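PDB 2QKP: uncharacterized protein from Streptococcus mutans, which is of unknown function but belongs to a hemerythrin-like protein, of which this chain is the C-terminal PAS domain, a fold often used for sensing and dimerisation. Local coordinates for residues A[20-23]-A[24-28]; A[47-50]-A[51-54]; A[55-58]-A[59-63]; A[76-79]-A[80-84]; A[128-131]-A[132-136]. One frame throughout, in Å; residues are numbered along the deposited sequence. Where two conformers were deposited one is given.

Contact 1. Residues A[20-23]-A[24-28]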
# COMPACT_ATOMS: atom_id res chain seq x y z
N GLN A 20 5.88 -1.57 12.83
CA GLN A 20 4.61 -2.05 12.24
C GLN A 20 4.30 -1.38 10.89
O GLN A 20 3.81 -2.06 9.97
CB GLN A 20 3.45 -1.85 13.18
CG GLN A 20 3.46 -2.87 14.36
CD GLN A 20 2.47 -2.47 15.41
OE1 GLN A 20 2.22 -1.28 15.63
NE2 GLN A 20 1.89 -3.49 16.09
N ALA A 21 4.57 -0.09 10.79
CA ALA A 21 4.33 0.63 9.51
C ALA A 21 5.24 0.01 8.46
O ALA A 21 4.82 -0.24 7.33
CB ALA A 21 4.55 2.12 9.63
N ASN A 22 6.50 -0.24 8.82
CA ASN A 22 7.43 -0.91 7.91
C ASN A 22 6.95 -2.30 7.51
O ASN A 22 6.98 -2.64 6.32
CB ASN A 22 8.86 -0.98 8.54
CG ASN A 22 9.89 -1.52 7.55
OD1 ASN A 22 10.02 -0.97 6.47
ND2 ASN A 22 10.59 -2.61 7.90
N LEU A 23 6.50 -3.12 8.47
CA LEU A 23 5.94 -4.44 8.12
C LEU A 23 4.77 -4.32 7.14
O LEU A 23 4.66 -5.06 6.18
CB LEU A 23 5.43 -5.14 9.36
CG LEU A 23 6.52 -5.78 10.22
CD1 LEU A 23 5.92 -6.07 11.58
CD2 LEU A 23 7.12 -7.04 9.57
N ILE A 24 3.90 -3.35 7.39
CA ILE A 24 2.73 -3.17 6.49
C ILE A 24 3.18 -2.84 5.08
O ILE A 24 2.73 -3.46 4.12
CB ILE A 24 1.78 -2.11 7.04
CG1 ILE A 24 1.03 -2.68 8.27
CG2 ILE A 24 0.79 -1.65 5.94
CD1 ILE A 24 0.41 -1.59 9.16
N LEU A 25 4.11 -1.90 4.94
CA LEU A 25 4.59 -1.50 3.61
C LEU A 25 5.20 -2.66 2.88
O LEU A 25 5.11 -2.74 1.65
CB LEU A 25 5.58 -0.34 3.72
CG LEU A 25 4.95 1.02 4.04
CD1 LEU A 25 6.00 2.01 4.56
CD2 LEU A 25 4.15 1.64 2.86
N ASN A 26 5.84 -3.56 3.63
CA ASN A 26 6.45 -4.77 3.03
C ASN A 26 5.48 -5.91 2.71
O ASN A 26 5.84 -6.82 1.94
CB ASN A 26 7.56 -5.28 3.94
CG ASN A 26 8.76 -4.32 3.99
OD1 ASN A 26 8.92 -3.47 3.12
ND2 ASN A 26 9.60 -4.46 5.03
N HIS A 27 4.28 -5.89 3.30
CA HIS A 27 3.28 -6.95 3.07
C HIS A 27 2.22 -6.57 2.06
O HIS A 27 1.34 -7.38 1.72
CB HIS A 27 2.62 -7.39 4.39
CG HIS A 27 3.48 -8.30 5.20
ND1 HIS A 27 4.53 -7.84 5.96
CD2 HIS A 27 3.46 -9.65 5.36
CE1 HIS A 27 5.11 -8.86 6.57
NE2 HIS A 27 4.49 -9.97 6.22
N LEU A 28 2.27 -5.34 1.56
CA LEU A 28 1.32 -4.94 0.52
C LEU A 28 1.73 -5.58 -0.80
O LEU A 28 2.92 -5.79 -1.03
CB LEU A 28 1.24 -3.42 0.43
CG LEU A 28 0.58 -2.71 1.63
CD1 LEU A 28 0.87 -1.21 1.56
CD2 LEU A 28 -0.94 -2.95 1.67
O HOH W 1 9.14 -0.81 3.81
O HOH W 2 12.29 -3.87 5.69
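Leu23 and His27 meet through the carbonyl of Leu23, which lies at the edge of the imidazole ring and near its plane. ND1 of His27 donates to Leu23 O at 2.8 Å, with an N-H...O angle of 159°. The same oxygen also takes a weak bond from the backbone N of His27 at 3.0 Å. CG of His27 stands beside its own backbone N (chi1 -78°), which swings the ring back over the preceding turn. The two side chains run side by side in the same direction, and CD2 of Leu23 comes 4.0 Å from CE1 of His27.

Backbone bonds form the second group. The amides of Ile24, Leu25 and Asn26 each donate to the carbonyl four residues earlier.

Water forms the third. The amide groups of Asn22 and Asn26 are steeply inclined, 78° apart, and two waters join them. One water donates to both OD1 atoms. The other accepts from both ND2 atoms, 3.1 Å from ND2 of Asn22 and 2.8 Å from ND2 of Asn26. Both asparagines have further partners: Asn22 OD1 is bonded to Gly12 N of the second subunit, and Asn26 OD1 to Asp46 N.

Ala21 and Ile24 pack on Leu16 of strand 14-16, so this face is buried. The pattern is that of an amphipathic alpha-helix, here helix 18-27, lying at a subunit interface.

Contact 2. Residues A[47-50]-A[51-54]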
# COMPACT_ATOMS: atom_id res chain seq x y z
N SER A 47 9.22 -6.11 -0.77
CA SER A 47 8.02 -6.96 -0.94
C SER A 47 8.17 -8.21 -1.82
O SER A 47 7.38 -9.16 -1.66
CB SER A 47 6.78 -6.14 -1.33
OG SER A 47 5.60 -6.87 -1.06
N VAL A 48 9.14 -8.21 -2.74
CA VAL A 48 9.56 -9.44 -3.45
C VAL A 48 11.08 -9.52 -3.54
O VAL A 48 11.75 -8.48 -3.50
CB VAL A 48 8.94 -9.59 -4.87
CG1 VAL A 48 7.42 -9.58 -4.80
CG2 VAL A 48 9.48 -8.52 -5.84
N PRO A 49 11.64 -10.74 -3.67
CA PRO A 49 13.11 -10.84 -3.70
C PRO A 49 13.72 -10.03 -4.83
O PRO A 49 13.12 -9.92 -5.90
CB PRO A 49 13.36 -12.34 -3.90
CG PRO A 49 12.10 -13.01 -3.43
CD PRO A 49 11.00 -12.06 -3.79
N ALA A 50 14.90 -9.48 -4.57
CA ALA A 50 15.57 -8.53 -5.47
C ALA A 50 15.60 -8.97 -6.93
O ALA A 50 15.46 -8.14 -7.84
CB ALA A 50 16.98 -8.20 -4.97
N ALA A 51 15.78 -10.27 -7.15
CA ALA A 51 15.87 -10.83 -8.50
C ALA A 51 14.54 -10.94 -9.26
O ALA A 51 14.53 -11.13 -10.48
CB ALA A 51 16.58 -12.20 -8.46
N GLU A 52 13.42 -10.81 -8.54
CA GLU A 52 12.09 -11.01 -9.13
C GLU A 52 11.23 -9.73 -9.31
O GLU A 52 10.04 -9.80 -9.60
CB GLU A 52 11.32 -12.01 -8.29
CG GLU A 52 12.04 -13.33 -8.07
CD GLU A 52 11.37 -14.16 -7.00
OE1 GLU A 52 10.17 -13.90 -6.70
OE2 GLU A 52 12.05 -15.07 -6.46
N MET A 53 11.87 -8.58 -9.13
CA MET A 53 11.20 -7.29 -9.26
C MET A 53 10.87 -6.94 -10.72
O MET A 53 11.64 -7.25 -11.65
CB MET A 53 12.07 -6.20 -8.66
CG MET A 53 12.20 -6.23 -7.12
SD MET A 53 13.48 -5.07 -6.54
CE MET A 53 12.48 -3.56 -6.54
N VAL A 54 9.72 -6.30 -10.92
CA VAL A 54 9.33 -5.84 -12.25
C VAL A 54 10.34 -4.78 -12.70
O VAL A 54 10.91 -4.86 -13.80
CB VAL A 54 7.88 -5.25 -12.25
CG1 VAL A 54 7.49 -4.72 -13.62
CG2 VAL A 54 6.86 -6.29 -11.74
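The carbonyl oxygen of Pro49 accepts from the backbone N of Glu52 at 2.8 Å, with an N-H...O angle of 163°. The bond joins residue i to i+3 and closes a beta-turn. Ala50 and Ala51, at its two middle positions, have type I backbone angles.

The side chains of the two end residues also meet. CG of Glu52 lies beside its own backbone N (chi1 -54°), and the chain beyond it is extended. This carries the carboxylate to the proline ring. OE1 of Glu52 is 3.5 Å from CD of Pro49, and OE2 of Glu52 is 3.7 Å from CG of Pro49. The carboxylate thus packs against these ring carbons by van der Waals contact, without a hydrogen bond.

On the apolar side, CG2 of Val48 touches CG of Met53 at 3.8 Å. The two side chains run at a slant to each other. SD of Met53 lies 3.9 Å from Ala50 O. Met53 is buried, whereas the turn residues from Pro49 to Glu52 are exposed.

The turn belongs to the loop between strand 41-44 and helix 72-86. Lys56 NZ donates hydrogen bonds to the carbonyls of Ala51 and Met53. Val48 and Met53 rest on Glu31 of strand 31-36, whose carboxylate also takes the N-H of Val54. In one of its conformers, Ser47 OG lies within bonding reach of Asn26 O and Leu28 O, around the C-terminal end of helix 18-27.

Contact 3. Residues A[55-58]-A[59-63]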
# COMPACT_ATOMS: atom_id res chain seq x y z
N PHE A 55 10.57 -3.80 -11.82
CA PHE A 55 11.50 -2.71 -12.07
C PHE A 55 12.59 -2.83 -11.03
O PHE A 55 12.41 -2.42 -9.88
CB PHE A 55 10.82 -1.33 -11.95
CG PHE A 55 9.78 -1.07 -13.00
CD1 PHE A 55 9.98 -1.45 -14.33
CD2 PHE A 55 8.60 -0.40 -12.68
CE1 PHE A 55 9.01 -1.19 -15.31
CE2 PHE A 55 7.64 -0.13 -13.65
CZ PHE A 55 7.84 -0.53 -14.96
N LYS A 56 13.71 -3.40 -11.44
CA LYS A 56 14.79 -3.66 -10.52
C LYS A 56 15.26 -2.38 -9.85
O LYS A 56 15.47 -1.37 -10.52
CB LYS A 56 15.96 -4.30 -11.25
CG LYS A 56 16.32 -5.64 -10.69
CD LYS A 56 15.57 -6.69 -11.47
CE LYS A 56 15.12 -7.82 -10.58
NZ LYS A 56 14.00 -8.56 -11.22
N ARG A 57 15.37 -2.43 -8.53
CA ARG A 57 16.01 -1.36 -7.77
C ARG A 57 17.10 -2.04 -6.96
O ARG A 57 16.97 -3.21 -6.60
CB ARG A 57 15.02 -0.66 -6.83
CG ARG A 57 13.69 -0.26 -7.46
CD ARG A 57 13.83 0.89 -8.43
NE ARG A 57 12.52 1.24 -8.99
CZ ARG A 57 12.30 1.71 -10.21
NH1 ARG A 57 13.29 1.89 -11.07
NH2 ARG A 57 11.06 2.00 -10.58
N THR A 58 18.16 -1.30 -6.65
CA THR A 58 19.23 -1.84 -5.82
C THR A 58 19.60 -0.84 -4.71
O THR A 58 19.39 0.36 -4.87
CB THR A 58 20.48 -2.20 -6.66
OG1 THR A 58 21.02 -1.02 -7.24
CG2 THR A 58 20.10 -3.18 -7.78
N PRO A 59 20.13 -1.33 -3.57
CA PRO A 59 20.45 -0.42 -2.46
C PRO A 59 21.39 0.73 -2.85
O PRO A 59 21.38 1.79 -2.22
CB PRO A 59 21.15 -1.34 -1.45
CG PRO A 59 20.59 -2.70 -1.74
CD PRO A 59 20.42 -2.74 -3.24
N SER A 60 22.16 0.50 -3.92
CA SER A 60 23.17 1.44 -4.40
C SER A 60 22.54 2.71 -4.94
O SER A 60 23.14 3.79 -4.90
CB SER A 60 24.01 0.78 -5.50
OG SER A 60 24.07 -0.63 -5.30
N GLN A 61 21.30 2.56 -5.42
CA GLN A 61 20.56 3.67 -6.00
C GLN A 61 19.96 4.60 -4.96
O GLN A 61 19.72 5.76 -5.24
CB GLN A 61 19.47 3.13 -6.94
CG GLN A 61 20.01 2.19 -8.02
CD GLN A 61 18.92 1.65 -8.91
OE1 GLN A 61 17.90 1.17 -8.43
NE2 GLN A 61 19.12 1.74 -10.22
N VAL A 62 19.74 4.10 -3.75
CA VAL A 62 19.15 4.89 -2.66
C VAL A 62 20.01 6.09 -2.30
O VAL A 62 21.24 5.96 -2.16
CB VAL A 62 18.96 4.06 -1.38
CG1 VAL A 62 18.43 4.92 -0.24
CG2 VAL A 62 18.02 2.88 -1.65
N GLY A 63 19.37 7.25 -2.14
CA GLY A 63 20.06 8.50 -1.80
C GLY A 63 20.50 9.28 -3.02
O GLY A 63 20.92 10.43 -2.90
O HOH W 3 16.90 1.08 -11.88
O HOH W 4 15.92 2.50 -10.08
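Thr58 and Gln61 are joined by two hydrogen bonds, one through the backbone and one through a side chain. The N-H of Thr58 is satisfied by OE1 of Gln61 at 3.1 Å. The carbonyl of Thr58 in turn accepts from Gln61 N at 3.0 Å. This second bond closes a type I beta-turn over Pro59 and Ser60, and the Gln61 amide backs onto the N-H of the turn's first residue.

An extended side chain makes the first bond possible. Gln61 CG sits beside its own backbone N, and chi2 is near 180°, so the amide reaches back along the turn. On the way, CG of Gln61 passes 3.5 Å from OG1 of Thr58. OE1 of Gln61 also lies 3.2 Å from CA of Arg57.

Two waters extend the network. One accepts from Gln61 NE2 at 2.8 Å and can donate to Lys56 O. The other accepts from Arg57 NH1 at 2.9 Å and can donate to Gln61 OE1. OE1 therefore has a protein partner and probably also a water partner. The side chain of Arg57 crosses that of Gln61 at about a right angle, and its guanidinium has CB of Phe55 over one face, near the rim.

The turn lies at the surface, in the loop between strand 41-44 and helix 72-86. Arg57 rests on Phe41 and Tyr44, Gln61 on Phe41, and Pro59 on Tyr44, all of strand 41-44. Gly63 adds backbone bonds to Phe41, and Phe55 packs on strand 120-129.

Contact 4. Residues A[76-79]-A[80-84]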
# COMPACT_ATOMS: atom_id res chain seq x y z
N ASP A 76 13.83 10.52 -19.72
CA ASP A 76 13.09 11.64 -20.35
C ASP A 76 11.57 11.55 -20.10
O ASP A 76 10.91 12.56 -19.83
CB ASP A 76 13.36 11.72 -21.85
CG ASP A 76 14.79 12.09 -22.18
OD1 ASP A 76 15.14 13.29 -22.07
OD2 ASP A 76 15.57 11.19 -22.55
N LYS A 77 11.05 10.33 -20.19
CA LYS A 77 9.64 10.07 -19.91
C LYS A 77 9.33 10.25 -18.42
O LYS A 77 8.31 10.85 -18.05
CB LYS A 77 9.23 8.67 -20.38
CG LYS A 77 9.33 8.45 -21.90
CD LYS A 77 9.23 6.97 -22.25
CE LYS A 77 9.63 6.72 -23.72
NZ LYS A 77 9.73 5.28 -24.07
N VAL A 78 10.20 9.72 -17.56
CA VAL A 78 10.06 9.88 -16.11
C VAL A 78 9.99 11.38 -15.75
O VAL A 78 9.15 11.79 -14.96
CB VAL A 78 11.18 9.14 -15.32
CG1 VAL A 78 11.10 9.43 -13.84
CG2 VAL A 78 11.11 7.64 -15.56
N LYS A 79 10.85 12.20 -16.35
CA LYS A 79 10.86 13.63 -16.05
C LYS A 79 9.53 14.30 -16.39
O LYS A 79 9.05 15.15 -15.63
CB LYS A 79 11.99 14.32 -16.80
CG LYS A 79 13.37 13.97 -16.31
CD LYS A 79 14.42 14.48 -17.30
CE LYS A 79 15.79 14.61 -16.63
NZ LYS A 79 16.87 14.65 -17.68
N LYS A 80 8.94 13.95 -17.54
CA LYS A 80 7.68 14.56 -17.96
C LYS A 80 6.55 14.17 -17.00
O LYS A 80 5.68 14.99 -16.71
CB LYS A 80 7.28 14.14 -19.38
CG LYS A 80 8.16 14.72 -20.48
CD LYS A 80 7.57 14.45 -21.86
CE LYS A 80 8.16 13.20 -22.50
NZ LYS A 80 8.01 13.23 -24.00
N VAL A 81 6.57 12.90 -16.57
CA VAL A 81 5.61 12.44 -15.55
C VAL A 81 5.77 13.26 -14.28
O VAL A 81 4.78 13.74 -13.71
CB VAL A 81 5.77 10.93 -15.22
CG1 VAL A 81 4.91 10.57 -14.01
CG2 VAL A 81 5.44 10.05 -16.44
N PHE A 82 7.00 13.42 -13.80
CA PHE A 82 7.23 14.17 -12.54
C PHE A 82 6.75 15.60 -12.66
O PHE A 82 6.20 16.16 -11.72
CB PHE A 82 8.72 14.17 -12.15
CG PHE A 82 9.15 12.93 -11.40
CD1 PHE A 82 8.67 11.67 -11.75
CD2 PHE A 82 10.08 13.02 -10.37
CE1 PHE A 82 9.08 10.50 -11.06
CE2 PHE A 82 10.50 11.86 -9.68
CZ PHE A 82 10.00 10.61 -10.04
N GLU A 83 6.94 16.20 -13.83
CA GLU A 83 6.49 17.57 -14.03
C GLU A 83 4.96 17.71 -13.95
O GLU A 83 4.45 18.66 -13.32
CB GLU A 83 7.00 18.15 -15.37
CG GLU A 83 6.50 19.58 -15.52
CD GLU A 83 7.06 20.33 -16.71
OE1 GLU A 83 7.04 19.78 -17.84
OE2 GLU A 83 7.47 21.51 -16.49
N LEU A 84 4.24 16.80 -14.58
CA LEU A 84 2.78 16.80 -14.58
C LEU A 84 2.26 16.69 -13.16
O LEU A 84 1.33 17.39 -12.77
CB LEU A 84 2.23 15.58 -15.34
CG LEU A 84 2.17 15.64 -16.87
CD1 LEU A 84 2.05 14.23 -17.45
CD2 LEU A 84 0.98 16.52 -17.28
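Val78 and Phe82 lie side by side on one face of the helix, with their side chains pointing the same way. One methyl makes the contact. CG1 of Val78 is 3.6 Å from CE1 of Phe82 and 3.9 Å from CD1 of Phe82. This methyl is opposite the backbone N of Val78 (chi1 175°), which turns it toward the next turn of the helix. Phe82 CG stands beside its own N (chi1 -84°), and the ring leans back to meet it. CD1 of Phe82 also lies 3.2 Å from Val78 O.

That carbonyl has a polar partner too. It accepts from Phe82 N at 2.9 Å. The backbone and the apolar contact thus tie the same two residues together.

CG2 of Val81, beside its own backbone N, rests against the carbonyl of Lys77, 3.4 Å from Lys77 O. The N of Val81 donates to that oxygen. Glu83 N bonds to Lys79 O, while the bond from Lys80 N to Asp76 O is weak. CG of Lys80 lies 3.6 Å from Asp76 O. Further out, a bend at chi3 (-95°) turns CE of Lys80 back to 3.9 Å from Asp76 O.

The segment is the middle of helix 72-86, which precedes strand 92-99. Val78 and Val81 are buried, and Val78 touches His70 in the loop before the helix. The lysines, Asp76 and Glu83 are exposed. Leu84 packs on Gln89 and Arg90 in the following loop.

Contact 5. Residues A[128-131]-A[132-136]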
# COMPACT_ATOMS: atom_id res chain seq x y z
N GLN A 128 1.76 -3.10 -9.59
CA GLN A 128 0.95 -4.26 -9.19
C GLN A 128 0.81 -5.25 -10.32
O GLN A 128 0.72 -4.88 -11.49
CB GLN A 128 -0.43 -3.79 -8.76
CG GLN A 128 -1.28 -4.89 -8.02
CD GLN A 128 -2.58 -4.31 -7.48
OE1 GLN A 128 -2.93 -3.16 -7.78
NE2 GLN A 128 -3.29 -5.09 -6.69
N ASP A 129 0.75 -6.54 -9.98
CA ASP A 129 0.39 -7.53 -10.98
C ASP A 129 -1.14 -7.67 -10.94
O ASP A 129 -1.75 -8.00 -9.91
CB ASP A 129 1.10 -8.86 -10.71
CG ASP A 129 0.59 -9.98 -11.60
OD1 ASP A 129 0.20 -9.72 -12.76
OD2 ASP A 129 0.58 -11.14 -11.09
N ILE A 130 -1.76 -7.39 -12.08
CA ILE A 130 -3.22 -7.45 -12.14
C ILE A 130 -3.75 -8.66 -12.92
O ILE A 130 -4.97 -8.87 -13.01
CB ILE A 130 -3.85 -6.14 -12.66
CG1 ILE A 130 -3.33 -5.79 -14.06
CG2 ILE A 130 -3.50 -4.99 -11.73
CD1 ILE A 130 -4.14 -4.74 -14.78
N LYS A 131 -2.83 -9.48 -13.43
CA LYS A 131 -3.22 -10.70 -14.15
C LYS A 131 -4.19 -11.59 -13.36
O LYS A 131 -5.17 -12.08 -13.96
CB LYS A 131 -1.99 -11.51 -14.61
CG LYS A 131 -2.37 -12.76 -15.47
CD LYS A 131 -1.14 -13.45 -16.01
CE LYS A 131 -1.46 -14.09 -17.36
NZ LYS A 131 -1.48 -13.08 -18.47
N PRO A 132 -3.95 -11.81 -12.04
CA PRO A 132 -4.87 -12.62 -11.23
C PRO A 132 -6.32 -12.16 -11.25
O PRO A 132 -7.22 -13.00 -11.13
CB PRO A 132 -4.28 -12.48 -9.81
CG PRO A 132 -2.82 -12.31 -10.06
CD PRO A 132 -2.80 -11.37 -11.23
N PHE A 133 -6.55 -10.86 -11.45
CA PHE A 133 -7.91 -10.30 -11.42
C PHE A 133 -8.71 -10.63 -12.67
O PHE A 133 -9.95 -10.58 -12.65
CB PHE A 133 -7.91 -8.79 -11.22
CG PHE A 133 -7.22 -8.34 -9.96
CD1 PHE A 133 -7.47 -8.99 -8.75
CD2 PHE A 133 -6.35 -7.27 -9.97
CE1 PHE A 133 -6.84 -8.59 -7.60
CE2 PHE A 133 -5.74 -6.86 -8.79
CZ PHE A 133 -5.98 -7.53 -7.61
N PHE A 134 -8.01 -10.94 -13.76
CA PHE A 134 -8.67 -11.24 -15.04
C PHE A 134 -9.52 -12.54 -14.99
O PHE A 134 -10.39 -12.75 -15.83
CB PHE A 134 -7.66 -11.30 -16.20
CG PHE A 134 -6.90 -10.00 -16.46
CD1 PHE A 134 -5.63 -10.03 -17.05
CD2 PHE A 134 -7.45 -8.77 -16.11
CE1 PHE A 134 -4.93 -8.83 -17.30
CE2 PHE A 134 -6.76 -7.57 -16.36
CZ PHE A 134 -5.50 -7.60 -16.96
N GLU A 135 -9.27 -13.37 -13.98
CA GLU A 135 -10.01 -14.62 -13.75
C GLU A 135 -11.39 -14.36 -13.16
O GLU A 135 -12.35 -15.13 -13.39
CB GLU A 135 -9.21 -15.53 -12.81
CG GLU A 135 -7.95 -16.18 -13.44
CD GLU A 135 -7.33 -15.38 -14.58
OE1 GLU A 135 -6.89 -14.23 -14.35
OE2 GLU A 135 -7.29 -15.89 -15.73
N LEU A 136 -11.50 -13.25 -12.43
CA LEU A 136 -12.70 -12.91 -11.67
C LEU A 136 -13.74 -12.26 -12.56
O LEU A 136 -14.83 -11.89 -12.10
CB LEU A 136 -12.34 -12.00 -10.49
CG LEU A 136 -11.11 -12.41 -9.70
CD1 LEU A 136 -10.79 -11.37 -8.64
CD2 LEU A 136 -11.29 -13.77 -9.07
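OE1 of Glu135 lies only 2.8 Å from Lys131 O, although both atoms are acceptors. A bend of the Glu135 chain at chi2 (28°) brings the carboxylate back over the turn. So close an approach would fit a protonated carboxyl or an imperfectly placed side chain, and the pair is best treated as doubtful.

Two backbone bonds close i to i+3 turns here. Ile130 O accepts from Phe133 N at 3.0 Å, and Lys131 O from Phe134 N at 3.1 Å. Ile130 O also lies over the centre of the Phe134 ring, 3.9 Å above its plane.

The two phenylalanines take different sides of Ile130. CD2 of Phe133 meets CB of Ile130 at 3.8 Å, and those side chains cross at about a right angle. CZ of Phe134 meets CD1 of Ile130, also at 3.8 Å. Ile130 CG1 lies between its own backbone N and carbonyl carbon (chi1 59°), and from there its end reaches Phe134.

Gln128 NE2 approaches the edge of the Phe133 ring, 3.7 Å from CE2 of Phe133, with the amide and ring planes perpendicular. NE2 has its polar partner in Gln128 OE1 of the second subunit. Asp129 OD1 accepts from Lys131 N, an Asx turn, and also from Phe105 N. OD2 of Asp129 lies 3.4 Å from CD of Pro132.

Phe133 meets Tyr107 of the second subunit edge-to-face. Asp129 and local backbone bonds thus fix the turn out of strand 120-129, beside a mostly apolar interface. If the Glu135 oxygen is correctly placed, its closeness to Lys131 O would probably raise the pKa of Glu135.

Overall arrangement
Contacts 1 and 4 each lie within a single helix, 18-27 and 72-86, and are partly buried. Their centres are 28 Å apart, on opposite sides of the chain's centre. Contact 1 adds bridging waters and a histidine bond to its helix, whereas contact 4 adds an apolar pair. Contacts 2 and 3 are surface turns in one loop between strand 41-44 and helix 72-86. They touch through Lys56, and contact 2 probably reaches contact 1 through one conformer of Ser47. Contact 3 pairs two direct bonds with two waters; contact 2 has a small apolar pair. Contact 5, partly buried, leaves strand 120-129 and is the most aromatic. Contact 1 meets the second subunit with polar groups as well as packing, contact 5 mostly with rings and Ile130.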